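PDB 5USB: protection of telomeres protein 1 from Schizosaccharomyces pombe, which binds single-stranded telomeric DNA of the consensus GGTTAC, protects the 3' overhang of chromosome ends and regulates telomerase and telomere length. Local coordinates for residues Y80-V92 / Y114-L128. The protein carries 1 engineered substitution. Sequence-based numbering, arbitrary orientation.
Sequences YIKEGDYVVMKNV and YNMSIEKVDSEEPEL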
ATOM      1  N   TYR A  80       6.733  -9.037 -10.016  1.00 17.78           N
ATOM      2  CA  TYR A  80       7.927  -8.465  -9.421  1.00 16.02           C
ATOM      3  C   TYR A  80       7.751  -8.185  -7.930  1.00 21.68           C
ATOM      4  O   TYR A  80       8.517  -8.718  -7.121  1.00 19.05           O
ATOM      5  CB  TYR A  80       8.301  -7.199 -10.200  1.00 16.36           C
ATOM      6  CG  TYR A  80       9.467  -6.455  -9.665  1.00 16.78           C
ATOM      7  CD1 TYR A  80      10.653  -7.100  -9.311  1.00 18.08           C
ATOM      8  CD2 TYR A  80       9.421  -5.087  -9.546  1.00 18.20           C
ATOM      9  CE1 TYR A  80      11.730  -6.397  -8.814  1.00 19.87           C
ATOM     10  CE2 TYR A  80      10.502  -4.386  -9.043  1.00 17.63           C
ATOM     11  CZ  TYR A  80      11.646  -5.042  -8.707  1.00 16.92           C
ATOM     12  OH  TYR A  80      12.714  -4.329  -8.236  1.00 19.14           O
ATOM     13  N   ILE A  81       6.780  -7.342  -7.552  1.00 14.50           N
ATOM     14  CA  ILE A  81       6.517  -7.052  -6.146  1.00 14.10           C
ATOM     15  C   ILE A  81       5.811  -8.248  -5.524  1.00 16.69           C
ATOM     16  O   ILE A  81       4.786  -8.720  -6.036  1.00 16.84           O
ATOM     17  CB  ILE A  81       5.670  -5.780  -5.991  1.00 14.66           C
ATOM     18  CG1 ILE A  81       6.312  -4.599  -6.643  1.00 16.17           C
ATOM     19  CG2 ILE A  81       5.386  -5.493  -4.496  1.00 15.97           C
ATOM     20  CD1 ILE A  81       7.655  -4.220  -6.064  1.00 20.67           C
ATOM     21  N   LYS A  82       6.346  -8.733  -4.412  1.00 15.19           N
ATOM     22  CA  LYS A  82       5.862  -9.956  -3.776  1.00 15.41           C
ATOM     23  C   LYS A  82       5.457  -9.657  -2.347  1.00 12.91           C
ATOM     24  O   LYS A  82       5.938  -8.714  -1.717  1.00 13.86           O
ATOM     25  CB  LYS A  82       6.917 -11.073  -3.705  1.00 18.71           C
ATOM     26  CG  LYS A  82       7.612 -11.470  -5.021  1.00 21.47           C
ATOM     27  CD  LYS A  82       6.654 -11.991  -6.039  1.00 28.92           C
ATOM     28  CE  LYS A  82       7.351 -12.232  -7.379  1.00 32.66           C
ATOM     29  NZ  LYS A  82       6.347 -12.529  -8.442  1.00 31.91           N
ATOM     30  N   GLU A  83       4.597 -10.511  -1.817  1.00 14.95           N
ATOM     31  CA  GLU A  83       4.247 -10.443  -0.414  1.00 14.20           C
ATOM     32  C   GLU A  83       5.503 -10.509   0.455  1.00 11.51           C
ATOM     33  O   GLU A  83       6.373 -11.362   0.236  1.00 13.96           O
ATOM     34  CB  GLU A  83       3.279 -11.591  -0.081  1.00 14.61           C
ATOM     35  CG  GLU A  83       1.970 -11.386  -0.815  1.00 17.93           C
ATOM     36  CD  GLU A  83       0.898 -12.431  -0.592  1.00 21.98           C
ATOM     37  OE1 GLU A  83      -0.239 -12.227  -1.110  1.00 15.75           O
ATOM     38  OE2 GLU A  83       1.166 -13.433   0.110  1.00 22.94           O
ATOM     39  N   GLY A  84       5.570  -9.624   1.433  1.00 14.31           N
ATOM     40  CA  GLY A  84       6.707  -9.506   2.333  1.00 14.70           C
ATOM     41  C   GLY A  84       7.749  -8.505   1.887  1.00 16.85           C
ATOM     42  O   GLY A  84       8.560  -8.041   2.720  1.00 18.28           O
ATOM     43  N   ASP A  85       7.719  -8.116   0.618  1.00 14.99           N
ATOM     44  CA  ASP A  85       8.616  -7.080   0.145  1.00 14.21           C
ATOM     45  C   ASP A  85       8.297  -5.724   0.797  1.00 16.06           C
ATOM     46  O   ASP A  85       7.172  -5.439   1.242  1.00 16.26           O
ATOM     47  CB  ASP A  85       8.511  -6.909  -1.368  1.00 15.55           C
ATOM     48  CG  ASP A  85       9.150  -8.011  -2.152  1.00 20.46           C
ATOM     49  OD1 ASP A  85       9.885  -8.857  -1.588  1.00 20.52           O
ATOM     50  OD2 ASP A  85       8.913  -8.013  -3.384  1.00 21.89           O
ATOM     51  N   TYR A  86       9.315  -4.866   0.839  1.00 14.57           N
ATOM     52  CA  TYR A  86       9.143  -3.475   1.209  1.00 14.59           C
ATOM     53  C   TYR A  86       9.119  -2.630  -0.045  1.00 14.21           C
ATOM     54  O   TYR A  86       9.807  -2.943  -1.025  1.00 15.51           O
ATOM     55  CB  TYR A  86      10.265  -3.020   2.144  1.00 18.21           C
ATOM     56  CG  TYR A  86      10.305  -3.783   3.429  1.00 19.02           C
ATOM     57  CD1 TYR A  86       9.575  -3.361   4.509  1.00 17.49           C
ATOM     58  CD2 TYR A  86      11.065  -4.924   3.552  1.00 20.83           C
ATOM     59  CE1 TYR A  86       9.594  -4.053   5.700  1.00 19.97           C
ATOM     60  CE2 TYR A  86      11.079  -5.636   4.723  1.00 22.71           C
ATOM     61  CZ  TYR A  86      10.352  -5.184   5.800  1.00 23.64           C
ATOM     62  OH  TYR A  86      10.377  -5.893   7.002  1.00 26.96           O
ATOM     63  N   VAL A  87       8.269  -1.622  -0.046  1.00 12.12           N
ATOM     64  CA  VAL A  87       8.104  -0.746  -1.191  1.00 11.93           C
ATOM     65  C   VAL A  87       8.172   0.710  -0.729  1.00 15.05           C
ATOM     66  O   VAL A  87       7.875   1.047   0.422  1.00 13.90           O
ATOM     67  CB  VAL A  87       6.804  -1.006  -1.986  1.00 12.75           C
ATOM     68  CG1 VAL A  87       6.788  -2.403  -2.621  1.00 14.59           C
ATOM     69  CG2 VAL A  87       5.584  -0.842  -1.131  1.00 16.34           C
ATOM     70  N   VAL A  88       8.568   1.575  -1.659  1.00 13.24           N
ATOM     71  CA  VAL A  88       8.457   3.024  -1.512  1.00 12.75           C
ATOM     72  C   VAL A  88       7.572   3.507  -2.648  1.00 13.21           C
ATOM     73  O   VAL A  88       7.842   3.231  -3.821  1.00 13.19           O
ATOM     74  CB  VAL A  88       9.827   3.733  -1.493  1.00 14.43           C
ATOM     75  CG1 VAL A  88      10.671   3.441  -2.712  1.00 17.19           C
ATOM     76  CG2 VAL A  88       9.589   5.230  -1.232  1.00 17.23           C
ATOM     77  N   MET A  89       6.475   4.167  -2.289  1.00 14.95           N
ATOM     78  CA  MET A  89       5.502   4.697  -3.235  1.00 13.56           C
ATOM     79  C   MET A  89       5.626   6.211  -3.187  1.00 13.36           C
ATOM     80  O   MET A  89       5.597   6.791  -2.112  1.00 13.70           O
ATOM     81  CB  MET A  89       4.097   4.202  -2.851  1.00 17.29           C
ATOM     82  CG  MET A  89       4.107   2.632  -2.909  1.00 21.48           C
ATOM     83  SD  MET A  89       2.573   1.741  -2.683  1.00 25.68           S
ATOM     84  CE  MET A  89       1.685   2.479  -4.002  1.00 20.52           C
ATOM     85  N   LYS A  90       5.807   6.830  -4.349  1.00 12.45           N
ATOM     86  CA  LYS A  90       6.094   8.254  -4.440  1.00 13.32           C
ATOM     87  C   LYS A  90       5.031   8.926  -5.286  1.00 14.71           C
ATOM     88  O   LYS A  90       4.698   8.450  -6.373  1.00 14.72           O
ATOM     89  CB  LYS A  90       7.488   8.488  -5.027  1.00 14.75           C
ATOM     90  CG  LYS A  90       8.586   8.144  -4.079  1.00 17.33           C
ATOM     91  CD  LYS A  90       9.960   8.318  -4.686  1.00 20.80           C
ATOM     92  CE  LYS A  90      11.025   7.795  -3.777  1.00 23.90           C
ATOM     93  NZ  LYS A  90      12.323   7.591  -4.499  1.00 28.92           N
ATOM     94  N   ASN A  91       4.423   9.971  -4.720  1.00 13.65           N
ATOM     95  CA  ASN A  91       3.499  10.843  -5.425  1.00 15.72           C
ATOM     96  C   ASN A  91       2.277  10.099  -5.939  1.00 17.92           C
ATOM     97  O   ASN A  91       1.716  10.430  -6.981  1.00 20.60           O
ATOM     98  CB  ASN A  91       4.221  11.581  -6.557  1.00 20.30           C
ATOM     99  CG  ASN A  91       5.392  12.364  -6.039  1.00 21.11           C
ATOM    100  OD1 ASN A  91       5.256  13.092  -5.066  1.00 21.45           O
ATOM    101  ND2 ASN A  91       6.572  12.152  -6.618  1.00 26.25           N
ATOM    102  N   VAL A  92       1.820   9.135  -5.175  1.00 16.75           N
ATOM    103  CA  VAL A  92       0.627   8.394  -5.522  1.00 14.68           C
ATOM    104  C   VAL A  92      -0.590   9.114  -4.976  1.00 18.37           C
ATOM    105  O   VAL A  92      -0.515   9.938  -4.065  1.00 20.97           O
ATOM    106  CB  VAL A  92       0.719   6.943  -5.015  1.00 16.76           C
ATOM    107  CG1 VAL A  92       1.859   6.227  -5.705  1.00 18.00           C
ATOM    108  CG2 VAL A  92       0.893   6.900  -3.509  1.00 18.97           C
ATOM    109  N   TYR A 114       1.939  13.111 -13.870  1.00 31.80           N
ATOM    110  CA  TYR A 114       1.947  13.098 -12.423  1.00 40.24           C
ATOM    111  C   TYR A 114       3.159  12.650 -11.607  1.00 27.15           C
ATOM    112  O   TYR A 114       3.091  12.772 -10.463  1.00 31.70           O
ATOM    113  CB  TYR A 114       0.716  12.298 -12.014  1.00 36.37           C
ATOM    114  CG  TYR A 114      -0.553  12.780 -12.694  1.00 39.31           C
ATOM    115  CD1 TYR A 114      -1.075  14.015 -12.407  1.00 41.05           C
ATOM    116  CD2 TYR A 114      -1.223  11.988 -13.597  1.00 39.67           C
ATOM    117  CE1 TYR A 114      -2.225  14.445 -13.016  1.00 49.65           C
ATOM    118  CE2 TYR A 114      -2.350  12.411 -14.215  1.00 44.84           C
ATOM    119  CZ  TYR A 114      -2.862  13.655 -13.925  1.00 57.66           C
ATOM    120  OH  TYR A 114      -4.020  14.094 -14.538  1.00 47.32           O
ATOM    121  N   ASN A 115       4.197  12.073 -12.207  1.00 30.20           N
ATOM    122  CA  ASN A 115       5.452  11.622 -11.574  1.00 32.19           C
ATOM    123  C   ASN A 115       5.387  10.527 -10.467  1.00 21.78           C
ATOM    124  O   ASN A 115       6.128  10.530  -9.553  1.00 22.67           O
ATOM    125  CB  ASN A 115       6.252  12.780 -11.066  1.00 23.10           C
ATOM    126  CG  ASN A 115       7.653  12.388 -10.691  1.00 36.06           C
ATOM    127  OD1 ASN A 115       8.183  11.465 -11.214  1.00 39.88           O
ATOM    128  ND2 ASN A 115       8.199  13.034  -9.710  1.00 40.12           N
ATOM    129  N   MET A 116       4.500   9.587 -10.621  1.00 31.15           N
ATOM    130  CA  MET A 116       4.408   8.561  -9.634  1.00 21.32           C
ATOM    131  C   MET A 116       5.402   7.449  -9.845  1.00 19.97           C
ATOM    132  O   MET A 116       5.853   7.218 -10.922  1.00 18.81           O
ATOM    133  CB  MET A 116       3.071   7.936  -9.651  1.00 26.34           C
ATOM    134  CG  MET A 116       1.993   8.905  -9.825  1.00 35.87           C
ATOM    135  SD  MET A 116       0.599   7.892  -9.660  1.00 28.86           S
ATOM    136  CE  MET A 116       0.642   7.019 -11.200  1.00 30.38           C
ATOM    137  N   SER A 117       5.716   6.764  -8.756  1.00 16.84           N
ATOM    138  CA  SER A 117       6.541   5.616  -8.862  1.00 17.45           C
ATOM    139  C   SER A 117       6.329   4.668  -7.697  1.00 15.48           C
ATOM    140  O   SER A 117       5.840   5.037  -6.698  1.00 15.91           O
ATOM    141  CB  SER A 117       8.013   5.957  -8.915  1.00 18.46           C
ATOM    142  OG  SER A 117       8.436   6.609  -7.792  1.00 17.30           O
ATOM    143  N   ILE A 118       6.675   3.428  -7.913  1.00 15.81           N
ATOM    144  CA  ILE A 118       6.700   2.444  -6.882  1.00 14.72           C
ATOM    145  C   ILE A 118       7.919   1.599  -7.166  1.00 16.87           C
ATOM    146  O   ILE A 118       8.131   1.209  -8.267  1.00 17.64           O
ATOM    147  CB  ILE A 118       5.465   1.558  -6.812  1.00 15.07           C
ATOM    148  CG1 ILE A 118       5.747   0.380  -5.894  1.00 16.76           C
ATOM    149  CG2 ILE A 118       5.070   1.077  -8.165  1.00 21.07           C
ATOM    150  CD1 ILE A 118       4.501  -0.383  -5.539  1.00 24.11           C
ATOM    151  N   GLU A 119       8.728   1.400  -6.158  1.00 15.64           N
ATOM    152  CA  GLU A 119       9.888   0.594  -6.300  1.00 15.87           C
ATOM    153  C   GLU A 119      10.100  -0.260  -5.042  1.00 16.95           C
ATOM    154  O   GLU A 119       9.653   0.056  -3.987  1.00 16.82           O
ATOM    155  CB  GLU A 119      11.140   1.421  -6.584  1.00 21.10           C
ATOM    156  CG  GLU A 119      11.149   2.189  -7.910  1.00 24.92           C
ATOM    157  CD  GLU A 119      11.371   1.327  -9.171  1.00 24.80           C
ATOM    158  OE1 GLU A 119      11.363   0.134  -9.053  1.00 22.76           O
ATOM    159  OE2 GLU A 119      11.556   1.873 -10.284  1.00 28.62           O
ATOM    160  N   LYS A 120      10.791  -1.357  -5.223  1.00 15.03           N
ATOM    161  CA  LYS A 120      11.110  -2.216  -4.129  1.00 12.77           C
ATOM    162  C   LYS A 120      12.253  -1.582  -3.316  1.00 20.68           C
ATOM    163  O   LYS A 120      13.126  -0.999  -3.879  1.00 23.06           O
ATOM    164  CB  LYS A 120      11.510  -3.580  -4.721  1.00 17.26           C
ATOM    165  CG  LYS A 120      11.535  -4.771  -3.790  1.00 25.39           C
ATOM    166  CD  LYS A 120      11.833  -6.071  -4.531  1.00 25.46           C
ATOM    167  CE  LYS A 120      10.656  -6.643  -5.303  1.00 26.18           C
ATOM    168  NZ  LYS A 120      10.762  -8.118  -5.518  1.00 33.17           N
ATOM    169  N   VAL A 121      12.209  -1.713  -1.998  1.00 16.17           N
ATOM    170  CA  VAL A 121      13.220  -1.211  -1.122  1.00 18.79           C
ATOM    171  C   VAL A 121      13.970  -2.427  -0.560  1.00 23.46           C
ATOM    172  O   VAL A 121      13.370  -3.325  -0.099  1.00 23.45           O
ATOM    173  CB  VAL A 121      12.627  -0.414   0.055  1.00 18.24           C
ATOM    174  CG1 VAL A 121      13.711   0.082   0.982  1.00 20.11           C
ATOM    175  CG2 VAL A 121      11.865   0.768  -0.438  1.00 21.21           C
ATOM    176  N   ASP A 122      15.284  -2.423  -0.603  1.00 25.47           N
ATOM    177  CA  ASP A 122      16.053  -3.519  -0.073  1.00 32.65           C
ATOM    178  C   ASP A 122      15.760  -3.624   1.380  1.00 27.13           C
ATOM    179  O   ASP A 122      15.807  -2.661   2.054  1.00 30.18           O
ATOM    180  CB  ASP A 122      17.530  -3.246  -0.285  1.00 41.96           C
ATOM    181  CG  ASP A 122      18.421  -4.097   0.560  1.00 53.32           C
ATOM    182  OD1 ASP A 122      18.258  -5.329   0.626  1.00 59.27           O
ATOM    183  OD2 ASP A 122      19.336  -3.518   1.135  1.00 59.60           O
ATOM    184  N   SER A 123      15.529  -4.823   1.872  1.00 35.77           N
ATOM    185  CA  SER A 123      15.152  -4.976   3.266  1.00 35.61           C
ATOM    186  C   SER A 123      16.064  -4.420   4.352  1.00 41.01           C
ATOM    187  O   SER A 123      15.632  -4.318   5.441  1.00 43.32           O
ATOM    188  CB  SER A 123      14.733  -6.403   3.606  1.00 39.73           C
ATOM    189  OG  SER A 123      15.714  -7.374   3.284  1.00 46.94           O
ATOM    190  N   GLU A 124      17.316  -4.126   4.101  1.00 41.21           N
ATOM    191  CA  GLU A 124      18.202  -3.460   5.046  1.00 42.43           C
ATOM    192  C   GLU A 124      18.200  -1.949   5.135  1.00 41.76           C
ATOM    193  O   GLU A 124      18.886  -1.410   5.962  1.00 40.18           O
ATOM    194  CB  GLU A 124      19.618  -3.829   4.714  1.00 54.72           C
ATOM    195  CG  GLU A 124      19.862  -5.316   4.671  1.00 60.97           C
ATOM    196  CD  GLU A 124      21.315  -5.682   4.330  1.00 70.95           C
ATOM    197  OE1 GLU A 124      22.242  -4.805   4.365  1.00 68.46           O
ATOM    198  OE2 GLU A 124      21.527  -6.868   4.062  1.00 63.82           O
ATOM    199  N   GLU A 125      17.495  -1.234   4.288  1.00 36.84           N
ATOM    200  CA  GLU A 125      17.508   0.167   4.364  1.00 37.31           C
ATOM    201  C   GLU A 125      16.990   0.713   5.675  1.00 37.11           C
ATOM    202  O   GLU A 125      15.985   0.327   6.142  1.00 28.39           O
ATOM    203  CB  GLU A 125      16.705   0.695   3.206  1.00 33.42           C
ATOM    204  CG  GLU A 125      17.392   0.366   1.908  1.00 44.29           C
ATOM    205  CD  GLU A 125      18.745   1.029   1.797  1.00 56.32           C
ATOM    206  OE1 GLU A 125      19.741   0.385   1.444  1.00 51.64           O
ATOM    207  OE2 GLU A 125      18.796   2.217   2.106  1.00 62.70           O
ATOM    208  N   PRO A 126      17.705   1.654   6.267  1.00 35.46           N
ATOM    209  CA  PRO A 126      17.232   2.290   7.479  1.00 30.60           C
ATOM    210  C   PRO A 126      15.833   2.927   7.457  1.00 29.33           C
ATOM    211  O   PRO A 126      15.271   3.026   8.492  1.00 27.72           O
ATOM    212  CB  PRO A 126      18.266   3.391   7.676  1.00 36.85           C
ATOM    213  CG  PRO A 126      19.482   2.767   7.214  1.00 42.39           C
ATOM    214  CD  PRO A 126      19.139   1.937   6.051  1.00 40.04           C
ATOM    215  N   GLU A 127      15.325   3.392   6.332  1.00 26.62           N
ATOM    216  CA  GLU A 127      14.016   3.962   6.318  1.00 24.39           C
ATOM    217  C   GLU A 127      12.992   2.913   6.658  1.00 24.99           C
ATOM    218  O   GLU A 127      11.886   3.258   6.889  1.00 24.78           O
ATOM    219  CB  GLU A 127      13.677   4.563   4.969  1.00 29.71           C
ATOM    220  CG  GLU A 127      14.304   5.915   4.699  1.00 35.33           C
ATOM    221  CD  GLU A 127      13.864   7.008   5.631  1.00 37.48           C
ATOM    222  OE1 GLU A 127      14.608   7.969   5.766  1.00 44.94           O
ATOM    223  OE2 GLU A 127      12.789   6.941   6.202  1.00 36.48           O
ATOM    224  N   LEU A 128      13.375   1.652   6.667  1.00 22.23           N
ATOM    225  CA  LEU A 128      12.417   0.629   7.068  1.00 22.86           C
ATOM    226  C   LEU A 128      12.479   0.305   8.558  1.00 22.40           C
ATOM    227  O   LEU A 128      11.726  -0.553   9.031  1.00 21.28           O
ATOM    228  CB  LEU A 128      12.648  -0.640   6.260  1.00 20.76           C
ATOM    229  CG  LEU A 128      12.735  -0.469   4.749  1.00 21.25           C
ATOM    230  CD1 LEU A 128      13.089  -1.776   4.136  1.00 21.23           C
ATOM    231  CD2 LEU A 128      11.429   0.057   4.170  1.00 19.19           C
TER
HETATM  232  O   HOH W   1      12.310  -1.759  -7.622  1.00 21.07           O
HETATM  233  O   HOH W   2      11.855  -5.679  -0.218  1.00 23.21           O
HETATM  234  O   HOH W   3       9.147   4.982  -5.775  1.00 18.25           O
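Lys120 of strand 117-121 reaches back to Tyr80, Ile81 and Asp85 in the OB-fold of this single-stranded-DNA-binding domain, where strands 86-90 and 117-121 pair antiparallel. Its chain starts with CG anti to the backbone N (chi1 -164°) and bends at chi3, which brings NZ to 2.8 Å from Tyr80 O, the donor lying above that carbonyl's plane. NZ also forms a salt bridge with Asp85 OD2, although its hydrogen bond there is weak. Lys120 CE lies over one face of the Tyr80 ring, 4.0 Å from its centroid, NZ adds an off-centre cation-pi contact with the same ring, and Ile81 CD1 packs against the CE methylene, so the long aliphatic stem suits this place as well as the charge does. Shortened to an alanine, this position would probably leave the Asp85 carboxylate without its cationic mate, Tyr80 O without the ammonium donor and the ring without the methylene over that face.

Between the strands, Val88 and Glu119 exchange backbone hydrogen bonds, as do Lys90 and Ser117. Met89 and Ile118 run side by side toward the core, Ile118 CD1 4.0 Å from Met89 CG; Leu33 and Cys77 also touch Ile118. On the other face, Val88 CG1 meets Val121 CG2 at 3.7 Å, and Leu128, from the 3-10 segment that follows, lays CD1 over the Tyr86 ring, 3.5 Å from Tyr86 CG. The branched Val88 and Val121 and the Leu128 methyl make an apolar patch beside that ring.

In the second shell, Lys82 N donates to Asp85 OD2 across a type II turn, consistent with holding the carboxylate in place for Lys120. Glu119 OE1, bonded to Tyr76 OH, also accepts from a water that itself accepts from Lys120 N; the water oxygen lies 2.7 Å from Tyr80 OH.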